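Local coordinates for protein phosphoacetylglucosamine mutase (Aspergillus lentulus, PDB 5O9X) that interconverts N-acetylglucosamine 6-phosphate and N-acetylglucosamine 1-phosphate, probably through a sugar bisphosphate intermediate as in other phosphohexomutases, at residues A[192-196]-A[227-233]; A[199-203]-A[232-238]; A[59-63]-A[171-175]; A[48-52]-A[111-115]. The protein carries 1 engineered substitution. Numbering follows the deposited sequence.

Contact 1: residues A[192-196]-A[227-233]; sequences YEKLA and ELIKYLP
Two helical segments, 192-196 and 227-231, cross at -54° with axes 9.0 Å apart at closest approach; L232 and P233 leave the second helix in extended conformation. Y192 CA lies 5.3 Å from L228 CA and A196 CA 4.8 Å from L232 CA. Y192 (chi1 m, chi2 -47°) lays its ring along the other helix: CD1 reaches L228 CB at 3.6 Å, and CE2 reaches E227 CG at 3.4 Å. Its hydroxyl is hydrogen-bonded to E188 and Q166, so a tyrosine can be buried here. E227 (t,p) holds K230 NZ with its OE1 in a 2.8 Å salt bridge. This is helix-to-helix packing within alpha/beta domain II of the mutase. Y231 (chi1 m, chi2 -103°) turns one ring face to Y192 CB, a CH-pi contact 3.6 Å from the centroid. A196 is small enough for close approach, its CB 3.3 Å from Y231 O and 3.9 Å from Y231 CB. L195 CB meets CD1 of L228 (t,p) at 4.1 Å, and I429 of helix 428-442 touches both leucines.

Contact 2: residues A[199-203]-A[232-238]; sequences FKRVM and LPEDTGL
Within alpha/beta domain II, the C-terminal end of helix 188-202 packs against the loop that leads from helix 221-231 to strand 240-243. Residues 199-202 are helical and M203 is not, while 232-238 has no regular structure. L232 and P233 are extended, the chain turns through E234 to T236 (phi/psi -87/-31, -116/49 and -102/-7), and G237 takes positive phi (83°), where a side chain would be jammed against the preceding carbonyl oxygen. K200 CA lies 5.9 Å from P233 CA and M203 CA 6.7 Å from T236 CA, so the loop follows the helix end. The main bump is F199, chi1 t, whose flat ring enters a hollow lined by four loop residues. F199 CD2 is 4.2 Å from both L232 CD2 and P233 CD, the latter at the ring edge; F199 CE2 is 4.0 Å from L238 CD2 and from T236 OG1. A large apolar ring suits this hollow, and L420 and L433 also touch it. P233, rigid and compact, is the loop's own bump: its CG sits 3.6 Å from K200 CB, against the aliphatic base of the lysine. M203, m at all three chi angles, folds its flexible chain to bring CE 3.7 Å from T236 O. T236, chi1 p, shapes the loop as an ST turn, its OG1 accepting a hydrogen bond from L238 N at 3.2 Å.

Contact 3: residues A[59-63]-A[171-175]; sequences GQWIG and VRCKN
In the alpha/beta/alpha domain I of the phosphohexomutase fold, helix 164-176 packs on the central mixed sheet, and here its residues 171-175 meet segment 59-63, on strand 61-66. The short segments run antiparallel, at 178°, with axes 8.1 Å apart at closest approach. Q60 CA lies 6.2 Å from N175 CA and G63 CA 6.0 Å from V171 CA. W61, N175 and K174 bury the most surface. W61 has chi1 m and chi2 92°, and its CA-to-CB bond points toward the helix; the broad indole also covers neighbouring strands, touching V129 and I157. K174 (m, t, p, p) bends its long chain over one face of the indole. Its CE is 3.6 Å from the centroid of the six-membered ring, a CH-pi contact, and NZ is 4.7 Å from the same centroid and 23° off the normal, a cation-pi interaction. Lysine suits the place because its methylenes pack on the ring while its charge remains over the pi face. N175, chi1 m, lies with its side chain against the backbone of W61, beside the indole, where a short polar residue fits close to main-chain polar atoms. V171, chi1 t, packs on the strand backbone. G63 has no CB, which would clash with this valine, so V171 CG2 can approach G63 CA to 3.6 Å.

Contact 4: residues A[48-52]-A[111-115]; sequences LLATL and YDELV
Both segments, 48-52 and 111-115, are helical throughout and run nearly parallel, crossing at -23°; their axes are 11.3 Å apart at closest approach, a wide spacing filled by large side chains. L48 CA faces Y111 CA at 7.4 Å, and L52 CA faces V115 CA at 7.3 Å. Y111 comes first and buries the most surface. With chi1 t its ring reaches into the gap: CE2 is 3.6 Å from L52 CG and 3.6 Å from L48 O, the carbonyl lying at the ring edge, while CD2 is 4.0 Å from L48 CG. Its OH comes within 3.5 Å of T51 CG2; the T51 hydroxyl is hydrogen-bonded to T152 and G47. In alpha/beta/alpha domain I, helix 40-56 lies against the sheet and helix 107-118 packs on its outer side, farther from the sheet. D112 points away and E113 is out of reach of 48-52; they form salt bridges with R7 and K98, respectively. L114, pointing toward the partner with rotamer m,t, offers CB to CD1 of L52 (m,t) at 3.8 Å, and Y95 and L99 of helix 91-101 touch its side chain. V115, with chi1 at -15° between the usual wells, brings CG1 to 4.1 Å from L52 CD2.

From the N terminus, helix 40-56 opens contact 4, and the chain passes through strand 61-66, which opens contact 3, before helix 107-118 closes contact 4. Contact 3 closes much later, on helix 164-176, so the two loops cross; the segments touch where I62 CG1 lies 4.1 Å from A50 O. Together they join helices and sheet of domain I. Helix 188-202 follows next and opens contacts 1 and 2 in turn. Contact 1 closes at 227-233 and contact 2 at 232-238, so these loops also cross, sharing L232 and P233 within domain II. The pairs are in series; contacts 2 and 4, centres about 46 Å apart, lie on opposite sides of the chain's centre.

Contact 1: residues A[192-196]-A[227-233]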
loop_
_atom_site.group_PDB
_atom_site.type_symbol
_atom_site.label_atom_id
_atom_site.label_comp_id
_atom_site.label_asym_id
_atom_site.label_seq_id
_atom_site.Cartn_x
_atom_site.Cartn_y
_atom_site.Cartn_z
ATOM N N TYR A 192 1.764 -17.706 -5.946
ATOM C CA TYR A 192 3.209 -18.041 -5.836
ATOM C C TYR A 192 3.793 -18.443 -7.193
ATOM O O TYR A 192 4.937 -18.034 -7.537
ATOM C CB TYR A 192 3.485 -19.189 -4.858
ATOM C CG TYR A 192 3.006 -18.882 -3.441
ATOM C CD1 TYR A 192 3.312 -17.639 -2.837
ATOM C CD2 TYR A 192 2.215 -19.802 -2.738
ATOM C CE1 TYR A 192 2.806 -17.316 -1.510
ATOM C CE2 TYR A 192 1.711 -19.518 -1.449
ATOM C CZ TYR A 192 2.006 -18.293 -0.857
ATOM O OH TYR A 192 1.520 -18.023 0.390
ATOM N N GLU A 193 2.998 -19.214 -7.953
ATOM C CA GLU A 193 3.415 -19.703 -9.286
ATOM C C GLU A 193 3.673 -18.525 -10.240
ATOM O O GLU A 193 4.674 -18.499 -11.008
ATOM C CB GLU A 193 2.300 -20.615 -9.836
ATOM C CG GLU A 193 2.347 -21.939 -9.120
ATOM C CD GLU A 193 1.245 -22.909 -9.554
ATOM O OE1 GLU A 193 0.249 -22.457 -10.166
ATOM O OE2 GLU A 193 1.414 -24.129 -9.286
ATOM N N LYS A 194 2.769 -17.553 -10.213
ATOM C CA LYS A 194 2.915 -16.374 -11.099
ATOM C C LYS A 194 4.133 -15.546 -10.744
ATOM O O LYS A 194 4.925 -15.167 -11.644
ATOM C CB LYS A 194 1.673 -15.491 -11.036
ATOM C CG LYS A 194 1.633 -14.394 -12.127
ATOM C CD LYS A 194 0.473 -13.447 -11.768
ATOM C CE LYS A 194 0.363 -12.247 -12.720
ATOM N NZ LYS A 194 -0.008 -12.722 -14.061
ATOM N N LEU A 195 4.278 -15.222 -9.452
ATOM C CA LEU A 195 5.475 -14.483 -9.006
ATOM C C LEU A 195 6.740 -15.252 -9.351
ATOM O O LEU A 195 7.713 -14.682 -9.972
ATOM C CB LEU A 195 5.406 -14.154 -7.508
ATOM C CG LEU A 195 4.762 -12.822 -7.129
ATOM C CD1 LEU A 195 3.283 -12.932 -7.364
ATOM C CD2 LEU A 195 5.024 -12.655 -5.611
ATOM N N ALA A 196 6.734 -16.567 -9.059
ATOM C CA ALA A 196 7.972 -17.348 -9.321
ATOM C C ALA A 196 8.339 -17.390 -10.800
ATOM O O ALA A 196 9.528 -17.177 -11.180
ATOM C CB ALA A 196 7.840 -18.740 -8.759
ATOM N N GLU A 227 6.583 -19.661 2.178
ATOM C CA GLU A 227 5.899 -20.495 1.191
ATOM C C GLU A 227 6.307 -20.163 -0.268
ATOM O O GLU A 227 6.589 -21.074 -1.048
ATOM C CB GLU A 227 4.367 -20.389 1.343
ATOM C CG GLU A 227 3.499 -21.458 0.638
ATOM C CD GLU A 227 3.795 -22.928 0.980
ATOM O OE1 GLU A 227 4.414 -23.238 2.048
ATOM O OE2 GLU A 227 3.433 -23.806 0.135
ATOM N N LEU A 228 6.311 -18.865 -0.611
ATOM C CA LEU A 228 6.737 -18.390 -1.909
ATOM C C LEU A 228 8.141 -18.933 -2.226
ATOM O O LEU A 228 8.379 -19.323 -3.358
ATOM C CB LEU A 228 6.746 -16.820 -1.964
ATOM C CG LEU A 228 7.497 -16.305 -3.239
ATOM C CD1 LEU A 228 6.721 -16.686 -4.502
ATOM C CD2 LEU A 228 7.555 -14.758 -3.027
ATOM N N ILE A 229 9.045 -18.993 -1.230
ATOM C CA ILE A 229 10.442 -19.386 -1.498
ATOM C C ILE A 229 10.533 -20.841 -2.051
ATOM O O ILE A 229 11.347 -21.130 -2.932
ATOM C CB ILE A 229 11.213 -19.229 -0.240
ATOM C CG1 ILE A 229 11.460 -17.725 -0.099
ATOM C CG2 ILE A 229 12.607 -19.944 -0.251
ATOM C CD1 ILE A 229 11.997 -17.335 1.267
ATOM N N LYS A 230 9.628 -21.702 -1.616
ATOM C CA LYS A 230 9.548 -23.071 -2.216
ATOM C C LYS A 230 9.271 -23.073 -3.685
ATOM O O LYS A 230 9.694 -23.999 -4.363
ATOM C CB LYS A 230 8.440 -23.835 -1.570
ATOM C CG LYS A 230 8.626 -23.995 -0.067
ATOM C CD LYS A 230 7.412 -24.795 0.385
ATOM C CE LYS A 230 7.345 -24.881 1.903
ATOM N NZ LYS A 230 6.014 -25.530 2.206
ATOM N N TYR A 231 8.520 -22.080 -4.196
ATOM C CA TYR A 231 8.271 -21.962 -5.638
ATOM C C TYR A 231 9.377 -21.313 -6.447
ATOM O O TYR A 231 9.371 -21.442 -7.645
ATOM C CB TYR A 231 6.961 -21.213 -5.896
ATOM C CG TYR A 231 5.725 -21.976 -5.412
ATOM C CD1 TYR A 231 4.888 -22.656 -6.323
ATOM C CD2 TYR A 231 5.375 -22.007 -4.039
ATOM C CE1 TYR A 231 3.741 -23.359 -5.854
ATOM C CE2 TYR A 231 4.234 -22.642 -3.619
ATOM C CZ TYR A 231 3.436 -23.346 -4.521
ATOM O OH TYR A 231 2.269 -24.002 -4.098
ATOM N N LEU A 232 10.301 -20.567 -5.802
ATOM C CA LEU A 232 11.209 -19.680 -6.579
ATOM C C LEU A 232 12.272 -20.496 -7.361
ATOM O O LEU A 232 12.628 -21.568 -6.907
ATOM C CB LEU A 232 11.896 -18.634 -5.678
ATOM C CG LEU A 232 10.927 -17.568 -5.105
ATOM C CD1 LEU A 232 11.718 -16.684 -4.149
ATOM C CD2 LEU A 232 10.368 -16.680 -6.222
ATOM N N PRO A 233 12.781 -19.972 -8.494
ATOM C CA PRO A 233 13.761 -20.779 -9.268
ATOM C C PRO A 233 15.048 -20.928 -8.513
ATOM O O PRO A 233 15.347 -20.109 -7.617
ATOM C CB PRO A 233 13.941 -20.001 -10.583
ATOM C CG PRO A 233 13.487 -18.617 -10.269
ATOM C CD PRO A 233 12.434 -18.711 -9.188
#

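Contact 2: residues A[199-203]-A[232-238]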
loop_
_atom_site.group_PDB
_atom_site.type_symbol
_atom_site.label_atom_id
_atom_site.label_comp_id
_atom_site.label_asym_id
_atom_site.label_seq_id
_atom_site.Cartn_x
_atom_site.Cartn_y
_atom_site.Cartn_z
ATOM N N PHE A 199 9.623 -13.916 -11.975
ATOM C CA PHE A 199 10.990 -13.705 -11.439
ATOM C C PHE A 199 12.025 -14.534 -12.161
ATOM O O PHE A 199 13.137 -14.038 -12.494
ATOM C CB PHE A 199 11.042 -14.054 -9.962
ATOM C CG PHE A 199 12.333 -13.656 -9.273
ATOM C CD1 PHE A 199 12.737 -12.299 -9.195
ATOM C CD2 PHE A 199 13.141 -14.649 -8.690
ATOM C CE1 PHE A 199 13.961 -12.004 -8.493
ATOM C CE2 PHE A 199 14.314 -14.350 -7.967
ATOM C CZ PHE A 199 14.719 -13.000 -7.893
ATOM N N LYS A 200 11.716 -15.814 -12.402
ATOM C CA LYS A 200 12.618 -16.635 -13.281
ATOM C C LYS A 200 12.952 -15.948 -14.610
ATOM O O LYS A 200 14.125 -15.867 -14.980
ATOM C CB LYS A 200 12.013 -18.051 -13.522
ATOM C CG LYS A 200 13.003 -18.998 -14.211
ATOM C CD LYS A 200 12.348 -20.355 -14.491
ATOM C CE LYS A 200 13.330 -21.359 -15.130
ATOM N NZ LYS A 200 14.012 -22.084 -14.036
ATOM N N ARG A 201 11.949 -15.461 -15.334
ATOM C CA ARG A 201 12.172 -14.802 -16.608
ATOM C C ARG A 201 12.971 -13.497 -16.436
ATOM O O ARG A 201 13.914 -13.252 -17.169
ATOM C CB ARG A 201 10.854 -14.416 -17.301
ATOM C CG ARG A 201 10.187 -15.595 -18.046
ATOM C CD ARG A 201 8.709 -15.278 -18.284
ATOM N NE ARG A 201 8.552 -14.226 -19.307
ATOM C CZ ARG A 201 7.504 -13.392 -19.363
ATOM N NH1 ARG A 201 6.560 -13.437 -18.402
ATOM N NH2 ARG A 201 7.383 -12.490 -20.361
ATOM N N VAL A 202 12.561 -12.640 -15.502
ATOM C CA VAL A 202 13.318 -11.399 -15.286
ATOM C C VAL A 202 14.769 -11.713 -14.919
ATOM O O VAL A 202 15.625 -10.933 -15.297
ATOM C CB VAL A 202 12.718 -10.389 -14.271
ATOM C CG1 VAL A 202 11.247 -10.089 -14.495
ATOM C CG2 VAL A 202 12.919 -10.795 -12.854
ATOM N N MET A 203 15.062 -12.824 -14.240
ATOM C CA MET A 203 16.401 -13.082 -13.771
ATOM C C MET A 203 17.310 -13.725 -14.850
ATOM O O MET A 203 18.446 -14.034 -14.553
ATOM C CB MET A 203 16.456 -13.936 -12.497
ATOM C CG MET A 203 15.901 -13.179 -11.230
ATOM S SD MET A 203 17.024 -11.777 -10.877
ATOM C CE MET A 203 18.532 -12.564 -10.276
ATOM N N LEU A 232 10.301 -20.567 -5.802
ATOM C CA LEU A 232 11.209 -19.680 -6.579
ATOM C C LEU A 232 12.272 -20.496 -7.361
ATOM O O LEU A 232 12.628 -21.568 -6.907
ATOM C CB LEU A 232 11.896 -18.634 -5.678
ATOM C CG LEU A 232 10.927 -17.568 -5.105
ATOM C CD1 LEU A 232 11.718 -16.684 -4.149
ATOM C CD2 LEU A 232 10.368 -16.680 -6.222
ATOM N N PRO A 233 12.781 -19.972 -8.494
ATOM C CA PRO A 233 13.761 -20.779 -9.268
ATOM C C PRO A 233 15.048 -20.928 -8.513
ATOM O O PRO A 233 15.347 -20.109 -7.617
ATOM C CB PRO A 233 13.941 -20.001 -10.583
ATOM C CG PRO A 233 13.487 -18.617 -10.269
ATOM C CD PRO A 233 12.434 -18.711 -9.188
ATOM N N GLU A 234 15.828 -21.948 -8.869
ATOM C CA GLU A 234 16.885 -22.487 -7.975
ATOM C C GLU A 234 18.303 -21.847 -8.011
ATOM O O GLU A 234 19.052 -21.877 -6.967
ATOM C CB GLU A 234 16.999 -24.026 -8.206
ATOM C CG GLU A 234 17.528 -24.810 -7.000
ATOM C CD GLU A 234 16.493 -25.050 -5.902
ATOM O OE1 GLU A 234 16.417 -26.188 -5.361
ATOM O OE2 GLU A 234 15.764 -24.097 -5.564
ATOM N N ASP A 235 18.684 -21.335 -9.195
ATOM C CA ASP A 235 20.051 -20.810 -9.428
ATOM C C ASP A 235 20.031 -19.298 -9.731
ATOM O O ASP A 235 20.590 -18.831 -10.728
ATOM C CB ASP A 235 20.751 -21.618 -10.531
ATOM C CG ASP A 235 19.849 -21.894 -11.725
ATOM O OD1 ASP A 235 19.455 -23.068 -11.946
ATOM O OD2 ASP A 235 19.532 -20.936 -12.445
ATOM N N THR A 236 19.318 -18.528 -8.904
ATOM C CA THR A 236 19.215 -17.077 -9.171
ATOM C C THR A 236 20.152 -16.387 -8.232
ATOM O O THR A 236 20.327 -15.162 -8.325
ATOM C CB THR A 236 17.791 -16.503 -8.875
ATOM O OG1 THR A 236 17.535 -16.734 -7.490
ATOM C CG2 THR A 236 16.687 -17.114 -9.750
ATOM N N GLY A 237 20.743 -17.125 -7.289
ATOM C CA GLY A 237 21.621 -16.522 -6.268
ATOM C C GLY A 237 20.840 -15.927 -5.065
ATOM O O GLY A 237 21.434 -15.533 -4.083
ATOM N N LEU A 238 19.520 -15.855 -5.137
ATOM C CA LEU A 238 18.751 -15.228 -4.062
ATOM C C LEU A 238 18.753 -16.184 -2.858
ATOM O O LEU A 238 18.330 -17.335 -2.949
ATOM C CB LEU A 238 17.343 -14.954 -4.530
ATOM C CG LEU A 238 16.452 -14.250 -3.500
ATOM C CD1 LEU A 238 17.020 -12.882 -3.200
ATOM C CD2 LEU A 238 15.061 -14.080 -4.082
#

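Contact 3: residues A[59-63]-A[171-175]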
loop_
_atom_site.group_PDB
_atom_site.type_symbol
_atom_site.label_atom_id
_atom_site.label_comp_id
_atom_site.label_asym_id
_atom_site.label_seq_id
_atom_site.Cartn_x
_atom_site.Cartn_y
_atom_site.Cartn_z
ATOM N N GLY A 59 -22.533 -8.652 -10.743
ATOM C CA GLY A 59 -22.109 -9.860 -10.018
ATOM C C GLY A 59 -20.618 -10.170 -10.082
ATOM O O GLY A 59 -20.218 -11.320 -9.879
ATOM N N GLN A 60 -19.791 -9.154 -10.339
ATOM C CA GLN A 60 -18.329 -9.322 -10.355
ATOM C C GLN A 60 -17.890 -9.492 -8.897
ATOM O O GLN A 60 -18.542 -9.001 -8.002
ATOM C CB GLN A 60 -17.612 -8.155 -11.030
ATOM C CG GLN A 60 -17.471 -8.284 -12.560
ATOM C CD GLN A 60 -16.810 -7.079 -13.182
ATOM O OE1 GLN A 60 -17.274 -5.967 -13.031
ATOM N NE2 GLN A 60 -15.718 -7.288 -13.878
ATOM N N TRP A 61 -16.874 -10.314 -8.687
ATOM C CA TRP A 61 -16.319 -10.530 -7.366
ATOM C C TRP A 61 -15.788 -9.212 -6.807
ATOM O O TRP A 61 -14.987 -8.486 -7.434
ATOM C CB TRP A 61 -15.227 -11.609 -7.441
ATOM C CG TRP A 61 -15.819 -12.941 -7.719
ATOM C CD1 TRP A 61 -16.008 -13.522 -8.937
ATOM C CD2 TRP A 61 -16.316 -13.874 -6.735
ATOM N NE1 TRP A 61 -16.586 -14.786 -8.763
ATOM C CE2 TRP A 61 -16.789 -15.021 -7.438
ATOM C CE3 TRP A 61 -16.392 -13.856 -5.325
ATOM C CZ2 TRP A 61 -17.351 -16.123 -6.792
ATOM C CZ3 TRP A 61 -16.937 -14.968 -4.664
ATOM C CH2 TRP A 61 -17.418 -16.093 -5.417
ATOM N N ILE A 62 -16.268 -8.893 -5.619
ATOM C CA ILE A 62 -15.701 -7.752 -4.832
ATOM C C ILE A 62 -14.888 -8.338 -3.632
ATOM O O ILE A 62 -15.329 -9.307 -3.011
ATOM C CB ILE A 62 -16.876 -6.907 -4.337
ATOM C CG1 ILE A 62 -17.600 -6.221 -5.547
ATOM C CG2 ILE A 62 -16.457 -5.813 -3.320
ATOM C CD1 ILE A 62 -16.662 -5.380 -6.428
ATOM N N GLY A 63 -13.769 -7.706 -3.247
ATOM C CA GLY A 63 -12.967 -8.329 -2.136
ATOM C C GLY A 63 -13.170 -7.480 -0.886
ATOM O O GLY A 63 -13.456 -6.222 -0.974
ATOM N N VAL A 171 -9.065 -11.446 -6.284
ATOM C CA VAL A 171 -10.184 -10.673 -6.871
ATOM C C VAL A 171 -9.995 -10.505 -8.415
ATOM O O VAL A 171 -10.889 -10.888 -9.170
ATOM C CB VAL A 171 -10.364 -9.285 -6.212
ATOM C CG1 VAL A 171 -11.501 -8.519 -6.966
ATOM C CG2 VAL A 171 -10.749 -9.487 -4.696
ATOM N N ARG A 172 -8.867 -9.925 -8.827
ATOM C CA ARG A 172 -8.504 -9.778 -10.256
ATOM C C ARG A 172 -8.560 -11.140 -10.984
ATOM O O ARG A 172 -9.245 -11.265 -12.028
ATOM C CB ARG A 172 -7.190 -9.066 -10.445
ATOM C CG ARG A 172 -6.957 -8.722 -11.887
ATOM C CD ARG A 172 -5.703 -7.933 -12.005
ATOM N NE ARG A 172 -5.455 -7.448 -13.363
ATOM C CZ ARG A 172 -4.587 -6.466 -13.629
ATOM N NH1 ARG A 172 -3.907 -5.898 -12.641
ATOM N NH2 ARG A 172 -4.397 -6.032 -14.866
ATOM N N CYS A 173 -7.936 -12.168 -10.429
ATOM C CA CYS A 173 -8.016 -13.496 -11.064
ATOM C C CYS A 173 -9.437 -13.987 -11.279
ATOM O O CYS A 173 -9.767 -14.444 -12.399
ATOM C CB CYS A 173 -7.249 -14.592 -10.284
ATOM S SG CYS A 173 -5.480 -14.299 -10.420
ATOM N N LYS A 174 -10.279 -13.938 -10.247
ATOM C CA LYS A 174 -11.616 -14.523 -10.405
ATOM C C LYS A 174 -12.447 -13.692 -11.456
ATOM O O LYS A 174 -13.364 -14.209 -12.114
ATOM C CB LYS A 174 -12.363 -14.575 -9.076
ATOM C CG LYS A 174 -11.744 -15.426 -7.993
ATOM C CD LYS A 174 -12.663 -15.484 -6.806
ATOM C CE LYS A 174 -13.793 -16.479 -7.058
ATOM N NZ LYS A 174 -13.335 -17.873 -7.241
ATOM N N ASN A 175 -12.154 -12.404 -11.584
ATOM C CA ASN A 175 -12.931 -11.592 -12.523
ATOM C C ASN A 175 -12.394 -11.655 -13.962
ATOM O O ASN A 175 -12.995 -11.077 -14.858
ATOM C CB ASN A 175 -13.041 -10.154 -12.046
ATOM C CG ASN A 175 -13.969 -10.016 -10.843
ATOM O OD1 ASN A 175 -13.627 -9.326 -9.877
ATOM N ND2 ASN A 175 -15.101 -10.672 -10.876
#

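Contact 4: residues A[48-52]-A[111-115]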
loop_
_atom_site.group_PDB
_atom_site.type_symbol
_atom_site.label_atom_id
_atom_site.label_comp_id
_atom_site.label_asym_id
_atom_site.label_seq_id
_atom_site.Cartn_x
_atom_site.Cartn_y
_atom_site.Cartn_z
ATOM N N LEU A 48 -22.879 -5.419 3.783
ATOM C CA LEU A 48 -23.981 -4.794 2.997
ATOM C C LEU A 48 -23.510 -4.026 1.763
ATOM O O LEU A 48 -24.011 -4.278 0.647
ATOM C CB LEU A 48 -24.779 -3.922 3.958
ATOM C CG LEU A 48 -25.889 -4.601 4.775
ATOM C CD1 LEU A 48 -25.697 -6.034 5.222
ATOM C CD2 LEU A 48 -26.308 -3.712 5.927
ATOM N N LEU A 49 -22.523 -3.142 1.936
ATOM C CA LEU A 49 -21.938 -2.390 0.827
ATOM C C LEU A 49 -21.295 -3.273 -0.260
ATOM O O LEU A 49 -21.518 -3.029 -1.444
ATOM C CB LEU A 49 -20.933 -1.381 1.339
ATOM C CG LEU A 49 -20.585 -0.431 0.179
ATOM C CD1 LEU A 49 -21.708 0.552 -0.133
ATOM C CD2 LEU A 49 -19.335 0.312 0.478
ATOM N N ALA A 50 -20.510 -4.282 0.157
ATOM C CA ALA A 50 -19.879 -5.202 -0.774
ATOM C C ALA A 50 -20.952 -5.882 -1.636
ATOM O O ALA A 50 -20.716 -6.102 -2.816
ATOM C CB ALA A 50 -19.021 -6.286 -0.038
ATOM N N THR A 51 -22.063 -6.254 -1.033
ATOM C CA THR A 51 -23.181 -6.916 -1.788
ATOM C C THR A 51 -23.708 -5.927 -2.888
ATOM O O THR A 51 -23.796 -6.276 -4.068
ATOM C CB THR A 51 -24.360 -7.310 -0.872
ATOM O OG1 THR A 51 -23.958 -8.293 0.085
ATOM C CG2 THR A 51 -25.530 -7.937 -1.704
ATOM N N LEU A 52 -23.976 -4.683 -2.481
ATOM C CA LEU A 52 -24.447 -3.668 -3.414
ATOM C C LEU A 52 -23.451 -3.392 -4.513
ATOM O O LEU A 52 -23.858 -3.171 -5.682
ATOM C CB LEU A 52 -24.802 -2.357 -2.689
ATOM C CG LEU A 52 -26.017 -2.460 -1.732
ATOM C CD1 LEU A 52 -26.328 -1.085 -1.170
ATOM C CD2 LEU A 52 -27.286 -3.033 -2.395
ATOM N N TYR A 111 -30.085 0.715 3.484
ATOM C CA TYR A 111 -29.803 -0.235 2.384
ATOM C C TYR A 111 -30.723 0.014 1.164
ATOM O O TYR A 111 -30.239 0.178 0.031
ATOM C CB TYR A 111 -29.966 -1.663 2.888
ATOM C CG TYR A 111 -29.461 -2.792 1.992
ATOM C CD1 TYR A 111 -30.372 -3.716 1.395
ATOM C CD2 TYR A 111 -28.072 -3.017 1.801
ATOM C CE1 TYR A 111 -29.911 -4.790 0.617
ATOM C CE2 TYR A 111 -27.623 -4.094 1.032
ATOM C CZ TYR A 111 -28.526 -4.964 0.433
ATOM O OH TYR A 111 -28.064 -6.009 -0.321
ATOM N N ASP A 112 -32.044 0.039 1.383
ATOM C CA ASP A 112 -33.003 0.337 0.279
ATOM C C ASP A 112 -32.835 1.731 -0.314
ATOM O O ASP A 112 -32.907 1.909 -1.548
ATOM C CB ASP A 112 -34.458 0.107 0.712
ATOM C CG ASP A 112 -34.818 -1.368 0.744
ATOM O OD1 ASP A 112 -34.515 -2.080 -0.266
ATOM O OD2 ASP A 112 -35.394 -1.802 1.782
ATOM N N GLU A 113 -32.543 2.706 0.553
ATOM C CA GLU A 113 -32.293 4.065 0.115
ATOM C C GLU A 113 -31.122 4.014 -0.878
ATOM O O GLU A 113 -31.179 4.603 -1.978
ATOM C CB GLU A 113 -31.979 4.882 1.352
ATOM C CG GLU A 113 -31.925 6.381 1.234
ATOM C CD GLU A 113 -31.379 7.026 2.514
ATOM O OE1 GLU A 113 -31.813 6.665 3.655
ATOM O OE2 GLU A 113 -30.496 7.894 2.370
ATOM N N LEU A 114 -30.098 3.210 -0.539
ATOM C CA LEU A 114 -28.942 3.058 -1.419
ATOM C C LEU A 114 -29.236 2.358 -2.707
ATOM O O LEU A 114 -28.674 2.758 -3.759
ATOM C CB LEU A 114 -27.728 2.429 -0.700
ATOM C CG LEU A 114 -26.972 3.389 0.198
ATOM C CD1 LEU A 114 -25.917 2.657 1.063
ATOM C CD2 LEU A 114 -26.330 4.522 -0.588
ATOM N N VAL A 115 -30.076 1.327 -2.675
ATOM C CA VAL A 115 -30.340 0.652 -3.950
ATOM C C VAL A 115 -30.997 1.609 -4.997
ATOM O O VAL A 115 -30.651 1.554 -6.188
ATOM C CB VAL A 115 -31.023 -0.749 -3.822
ATOM C CG1 VAL A 115 -30.961 -1.317 -2.422
ATOM C CG2 VAL A 115 -32.445 -0.814 -4.374
#